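Local coordinates for protein acetaldehyde dehydrogenase (Acetylating) (Geobacillus thermoglucosidasius, PDB 5J78) that probably catalyses the reversible NAD-dependent oxidation of acetaldehyde to acetyl-CoA, with coenzyme A as the acyl acceptor, at residues K48-M53 with G188-L193; D59-S64 with I153-R158. One frame throughout, in Å; residues are numbered along the deposited sequence. Where two conformers were deposited one is given.

Interaction 1: K48-M53 with G188-L193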
loop_
_atom_site.group_PDB
_atom_site.type_symbol
_atom_site.label_atom_id
_atom_site.label_comp_id
_atom_site.label_asym_id
_atom_site.label_seq_id
_atom_site.Cartn_x
_atom_site.Cartn_y
_atom_site.Cartn_z
ATOM N N LYS A 48 -24.113 3.804 -23.743
ATOM C CA LYS A 48 -24.122 3.212 -25.076
ATOM C C LYS A 48 -25.368 3.643 -25.843
ATOM O O LYS A 48 -25.309 3.926 -27.038
ATOM C CB LYS A 48 -24.049 1.685 -24.994
ATOM C CG LYS A 48 -22.780 1.101 -25.575
ATOM C CD LYS A 48 -21.889 0.518 -24.509
ATOM C CE LYS A 48 -20.420 0.561 -24.934
ATOM N NZ LYS A 48 -19.507 0.407 -23.763
ATOM N N ILE A 49 -26.498 3.686 -25.146
ATOM C CA ILE A 49 -27.733 4.134 -25.756
ATOM C C ILE A 49 -27.630 5.619 -26.047
ATOM O O ILE A 49 -28.017 6.086 -27.114
ATOM C CB ILE A 49 -28.947 3.859 -24.851
ATOM C CG1 ILE A 49 -29.107 2.352 -24.646
ATOM C CG2 ILE A 49 -30.225 4.471 -25.442
ATOM C CD1 ILE A 49 -30.127 1.971 -23.586
ATOM N N LEU A 50 -27.108 6.380 -25.096
ATOM C CA LEU A 50 -27.049 7.808 -25.298
ATOM C C LEU A 50 -26.180 8.129 -26.519
ATOM O O LEU A 50 -26.512 9.006 -27.319
ATOM C CB LEU A 50 -26.504 8.522 -24.058
ATOM C CG LEU A 50 -26.639 10.048 -24.124
ATOM C CD1 LEU A 50 -28.098 10.482 -23.976
ATOM C CD2 LEU A 50 -25.787 10.758 -23.067
ATOM N N GLU A 51 -25.073 7.413 -26.653
ATOM C CA GLU A 51 -24.072 7.726 -27.665
ATOM C C GLU A 51 -24.620 7.578 -29.088
ATOM O O GLU A 51 -24.086 8.168 -30.029
ATOM C CB GLU A 51 -22.837 6.822 -27.513
ATOM C CG GLU A 51 -21.726 7.206 -28.512
ATOM C CD GLU A 51 -20.336 6.638 -28.198
ATOM O OE1 GLU A 51 -20.087 6.169 -27.062
ATOM O OE2 GLU A 51 -19.472 6.676 -29.111
ATOM N N LYS A 52 -25.671 6.780 -29.244
ATOM C CA LYS A 52 -26.293 6.583 -30.558
ATOM C C LYS A 52 -27.206 7.728 -31.003
ATOM O O LYS A 52 -27.596 7.784 -32.167
ATOM C CB LYS A 52 -27.074 5.263 -30.554
ATOM C CG LYS A 52 -26.146 4.048 -30.410
ATOM C CD LYS A 52 -26.859 2.704 -30.386
ATOM C CE LYS A 52 -25.817 1.573 -30.347
ATOM N NZ LYS A 52 -26.431 0.236 -30.128
ATOM N N MET A 53 -27.537 8.654 -30.107
ATOM C CA MET A 53 -28.496 9.715 -30.445
ATOM C C MET A 53 -27.931 10.842 -31.313
ATOM O O MET A 53 -26.724 11.073 -31.355
ATOM C CB MET A 53 -29.070 10.326 -29.164
ATOM C CG MET A 53 -29.799 9.339 -28.306
ATOM S SD MET A 53 -30.524 10.141 -26.854
ATOM C CE MET A 53 -31.331 8.747 -26.103
ATOM N N GLY A 188 -36.295 11.673 -23.176
ATOM C CA GLY A 188 -35.844 10.523 -23.954
ATOM C C GLY A 188 -34.599 9.791 -23.472
ATOM O O GLY A 188 -34.231 8.736 -24.019
ATOM N N ALA A 189 -33.931 10.323 -22.458
ATOM C CA ALA A 189 -32.699 9.693 -21.991
ATOM C C ALA A 189 -32.999 8.296 -21.426
ATOM O O ALA A 189 -34.113 8.040 -20.956
ATOM C CB ALA A 189 -32.020 10.563 -20.942
ATOM N N PRO A 190 -32.013 7.384 -21.473
ATOM C CA PRO A 190 -32.141 6.059 -20.846
ATOM C C PRO A 190 -32.052 6.089 -19.314
ATOM O O PRO A 190 -31.384 6.960 -18.732
ATOM C CB PRO A 190 -30.945 5.295 -21.425
ATOM C CG PRO A 190 -29.942 6.356 -21.669
ATOM C CD PRO A 190 -30.733 7.513 -22.188
ATOM N N LYS A 191 -32.684 5.119 -18.663
ATOM C CA LYS A 191 -32.510 4.943 -17.221
ATOM C C LYS A 191 -31.039 4.695 -16.873
ATOM O O LYS A 191 -30.328 4.039 -17.636
ATOM C CB LYS A 191 -33.343 3.775 -16.703
ATOM C CG LYS A 191 -34.825 4.058 -16.655
ATOM C CD LYS A 191 -35.632 2.813 -16.291
ATOM C CE LYS A 191 -37.131 3.093 -16.378
ATOM N NZ LYS A 191 -37.540 4.285 -15.567
ATOM N N GLY A 192 -30.598 5.207 -15.722
ATOM C CA GLY A 192 -29.288 4.873 -15.184
ATOM C C GLY A 192 -28.167 5.787 -15.646
ATOM O O GLY A 192 -27.014 5.585 -15.273
ATOM N N LEU A 193 -28.507 6.803 -16.434
ATOM C CA LEU A 193 -27.522 7.710 -17.008
ATOM C C LEU A 193 -26.802 8.555 -15.966
ATOM O O LEU A 193 -25.588 8.787 -16.055
ATOM C CB LEU A 193 -28.204 8.633 -18.003
ATOM C CG LEU A 193 -27.256 9.441 -18.869
ATOM C CD1 LEU A 193 -26.483 8.538 -19.834
ATOM C CD2 LEU A 193 -28.024 10.492 -19.618
#
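Pro190 meets Ile49 and Met53 with its ring, and Leu193 meets Leu50. The contact sets the C-terminal part of helix 28-51 against the loop of a beta-alpha-beta crossover. In that crossover, strand 160-165, helix 170-186 and the parallel strand 194-196 follow one another in the mixed sheet of this aldehyde dehydrogenase. The side chains meet through apolar atoms. Ile49 and Pro190 lie alongside, pointing opposite ways. Ile49 CD1 lies 4.0 Å from Pro190 CB, and CG2 of the same isoleucine rests near that carbon too. Met53 comes to the other end of the ring. Its CG is anti to the carbonyl carbon (chi1 -60°), and the chain is extended beyond it, which carries the methyl CE across to 4.1 Å from Pro190 CD. Deeper in, Leu50 runs roughly perpendicular to Leu193. Leu50 CD2 is 4.0 Å from Leu193 CD1 and nearly as close to Leu193 CD2.

The loop is fixed by its own backbone bonds. Gly188 has positive phi and is the C-prime residue of a Schellman motif that closes helix 170-186, with Ala189 N bonded to Ala184 O and Gly188 N to Glu185 O. A side chain on Gly188 would press on the carbonyl oxygen of the residue before. A type II turn from Pro190 to Leu193 then leads the chain to strand 194-196; Leu193, just before it, is backbone-bonded to Ile161 of strand 160-165. On the helix side, Met53 N bonds to Leu50 O at 3.0 Å. Ile58 and Ile61 of helix 55-84 touch Leu50. At the edge of the contact, Met53 CE packs 3.6 Å from Gly188 O.

Interaction 2: D59-S64 with I153-R158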
loop_
_atom_site.group_PDB
_atom_site.type_symbol
_atom_site.label_atom_id
_atom_site.label_comp_id
_atom_site.label_asym_id
_atom_site.label_seq_id
_atom_site.Cartn_x
_atom_site.Cartn_y
_atom_site.Cartn_z
ATOM N N ASP A 59 -29.449 17.508 -27.424
ATOM C CA ASP A 59 -29.724 18.874 -27.000
ATOM C C ASP A 59 -31.093 19.010 -26.311
ATOM O O ASP A 59 -31.228 19.794 -25.378
ATOM C CB ASP A 59 -29.637 19.841 -28.180
ATOM C CG ASP A 59 -28.197 20.055 -28.664
ATOM O OD1 ASP A 59 -27.238 19.623 -27.987
ATOM O OD2 ASP A 59 -28.028 20.694 -29.716
ATOM N N LYS A 60 -32.091 18.246 -26.751
ATOM C CA LYS A 60 -33.390 18.237 -26.070
ATOM C C LYS A 60 -33.271 17.721 -24.628
ATOM O O LYS A 60 -33.884 18.274 -23.714
ATOM C CB LYS A 60 -34.399 17.382 -26.837
ATOM C CG LYS A 60 -34.979 18.070 -28.056
ATOM C CD LYS A 60 -35.875 17.129 -28.857
ATOM C CE LYS A 60 -36.276 17.732 -30.210
ATOM N NZ LYS A 60 -37.284 18.833 -30.109
ATOM N N ILE A 61 -32.495 16.654 -24.432
ATOM C CA ILE A 61 -32.237 16.132 -23.090
ATOM C C ILE A 61 -31.564 17.198 -22.211
ATOM O O ILE A 61 -31.998 17.446 -21.079
ATOM C CB ILE A 61 -31.372 14.853 -23.150
ATOM C CG1 ILE A 61 -32.191 13.750 -23.843
ATOM C CG2 ILE A 61 -30.915 14.424 -21.721
ATOM C CD1 ILE A 61 -31.418 12.542 -24.279
ATOM N N VAL A 62 -30.528 17.849 -22.734
ATOM C CA VAL A 62 -29.790 18.837 -21.932
ATOM C C VAL A 62 -30.708 20.007 -21.537
ATOM O O VAL A 62 -30.645 20.528 -20.405
ATOM C CB VAL A 62 -28.556 19.356 -22.690
ATOM C CG1 VAL A 62 -27.871 20.474 -21.937
ATOM C CG2 VAL A 62 -27.546 18.184 -22.974
ATOM N N GLU A 63 -31.557 20.410 -22.475
ATOM C CA GLU A 63 -32.463 21.525 -22.267
ATOM C C GLU A 63 -33.483 21.200 -21.168
ATOM O O GLU A 63 -33.732 22.020 -20.293
ATOM C CB GLU A 63 -33.183 21.877 -23.568
ATOM C CG GLU A 63 -34.290 22.898 -23.387
ATOM C CD GLU A 63 -34.983 23.219 -24.685
ATOM O OE1 GLU A 63 -35.453 22.274 -25.360
ATOM O OE2 GLU A 63 -35.032 24.411 -25.034
ATOM N N SER A 64 -34.048 19.994 -21.224
ATOM C CA SER A 64 -34.994 19.532 -20.222
ATOM C C SER A 64 -34.340 19.483 -18.844
ATOM O O SER A 64 -34.956 19.856 -17.850
ATOM C CB SER A 64 -35.543 18.156 -20.601
ATOM O OG SER A 64 -36.361 17.624 -19.568
ATOM N N ILE A 153 -22.841 19.275 -18.344
ATOM C CA ILE A 153 -21.679 19.168 -19.234
ATOM C C ILE A 153 -21.364 17.702 -19.553
ATOM O O ILE A 153 -20.896 17.394 -20.645
ATOM C CB ILE A 153 -20.407 19.859 -18.657
ATOM C CG1 ILE A 153 -19.896 19.201 -17.366
ATOM C CG2 ILE A 153 -20.637 21.374 -18.446
ATOM C CD1 ILE A 153 -18.501 19.727 -16.952
ATOM N N ALA A 154 -21.640 16.794 -18.623
ATOM C CA ALA A 154 -21.390 15.381 -18.886
ATOM C C ALA A 154 -22.334 14.838 -19.942
ATOM O O ALA A 154 -21.914 14.105 -20.842
ATOM C CB ALA A 154 -21.510 14.551 -17.604
ATOM N N VAL A 155 -23.618 15.174 -19.836
ATOM C CA VAL A 155 -24.600 14.596 -20.754
ATOM C C VAL A 155 -24.493 15.242 -22.141
ATOM O O VAL A 155 -24.625 14.570 -23.153
ATOM C CB VAL A 155 -26.035 14.736 -20.199
ATOM C CG1 VAL A 155 -27.092 14.304 -21.237
ATOM C CG2 VAL A 155 -26.176 13.903 -18.939
ATOM N N LYS A 156 -24.229 16.541 -22.183
ATOM C CA LYS A 156 -24.053 17.240 -23.450
ATOM C C LYS A 156 -22.906 16.616 -24.269
ATOM O O LYS A 156 -22.988 16.559 -25.498
ATOM C CB LYS A 156 -23.806 18.728 -23.187
ATOM C CG LYS A 156 -23.405 19.573 -24.397
ATOM C CD LYS A 156 -24.527 19.771 -25.391
ATOM C CE LYS A 156 -23.962 20.293 -26.716
ATOM N NZ LYS A 156 -24.986 20.886 -27.632
ATOM N N ALA A 157 -21.864 16.123 -23.595
ATOM C CA ALA A 157 -20.748 15.456 -24.288
ATOM C C ALA A 157 -20.993 13.960 -24.496
ATOM O O ALA A 157 -20.111 13.227 -24.991
ATOM C CB ALA A 157 -19.450 15.684 -23.526
ATOM N N ARG A 158 -22.184 13.524 -24.091
ATOM C CA ARG A 158 -22.731 12.184 -24.356
ATOM C C ARG A 158 -22.173 11.104 -23.438
ATOM O O ARG A 158 -22.040 9.945 -23.824
ATOM C CB ARG A 158 -22.520 11.794 -25.823
ATOM C CG ARG A 158 -23.135 12.796 -26.812
ATOM C CD ARG A 158 -22.357 12.880 -28.108
ATOM N NE ARG A 158 -22.551 11.686 -28.912
ATOM C CZ ARG A 158 -21.653 11.178 -29.748
ATOM N NH1 ARG A 158 -20.475 11.749 -29.923
ATOM N NH2 ARG A 158 -21.943 10.093 -30.431
HETATM O O HOH W 1 -25.591 21.709 -30.573
#
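Asp59 and Lys156 are brought together by two rotations. The carboxylate of Asp59 is set beside its own backbone N (chi1 -71°). The Lys156 chain bends at chi2 (70°) and then runs extended to its ammonium. Lys156 NZ gives a hydrogen bond to Asp59 OD1 at 2.6 Å as part of a salt bridge. It comes to the syn side of OD1, 30° out of the carboxylate plane. A water spans the pair. It donates to Asp59 OD2 at 2.8 Å and accepts a weak bond from Lys156 NZ.

This is a buried helix-helix contact, a salt bridge next to an apolar patch, joining helix 55-84 to the C-terminal end of helix 143-156. Val62 CG2 packs on the lysine backbone, 3.6 Å from Lys156 CA. Beside it, the Ile61 side chain lies crosswise to that of Val155, with Ile61 CG2 3.9 Å from Val155 CG1. Tyr104 of helix 89-107 also touches Val62.

Lys156 NZ bonds to Lys108 O as well, and weakly to Val110 O. A methionine in its place would probably leave the Asp59 carboxylate and Lys108 O without their charged donor. With a carboxylate and carbonyl oxygens around it, the buried lysine is likely to stay protonated.

In the fold
The two contacts lie on the same side of the chain's centre, with their own centres about 11 Å apart. Interaction 2 is nested along the chain inside the loop closed by interaction 1. Helices 28-51 and 55-84 are consecutive, so both first segments are close in sequence. Helix 55-84 carries interaction 2 and also touches interaction 1 through Ile61, whose CD1 packs 3.6 Å from Met53 SD. Arg158 forms a second junction, with NH2 probably hydrogen-bonded to Glu51 O. Together the contacts fasten the N-terminal helices to helix 143-156 and to the loop after helix 170-186 in the crossover, beside the mixed sheet of what is probably the Rossmann-like nucleotide-binding domain, as in other aldehyde dehydrogenases.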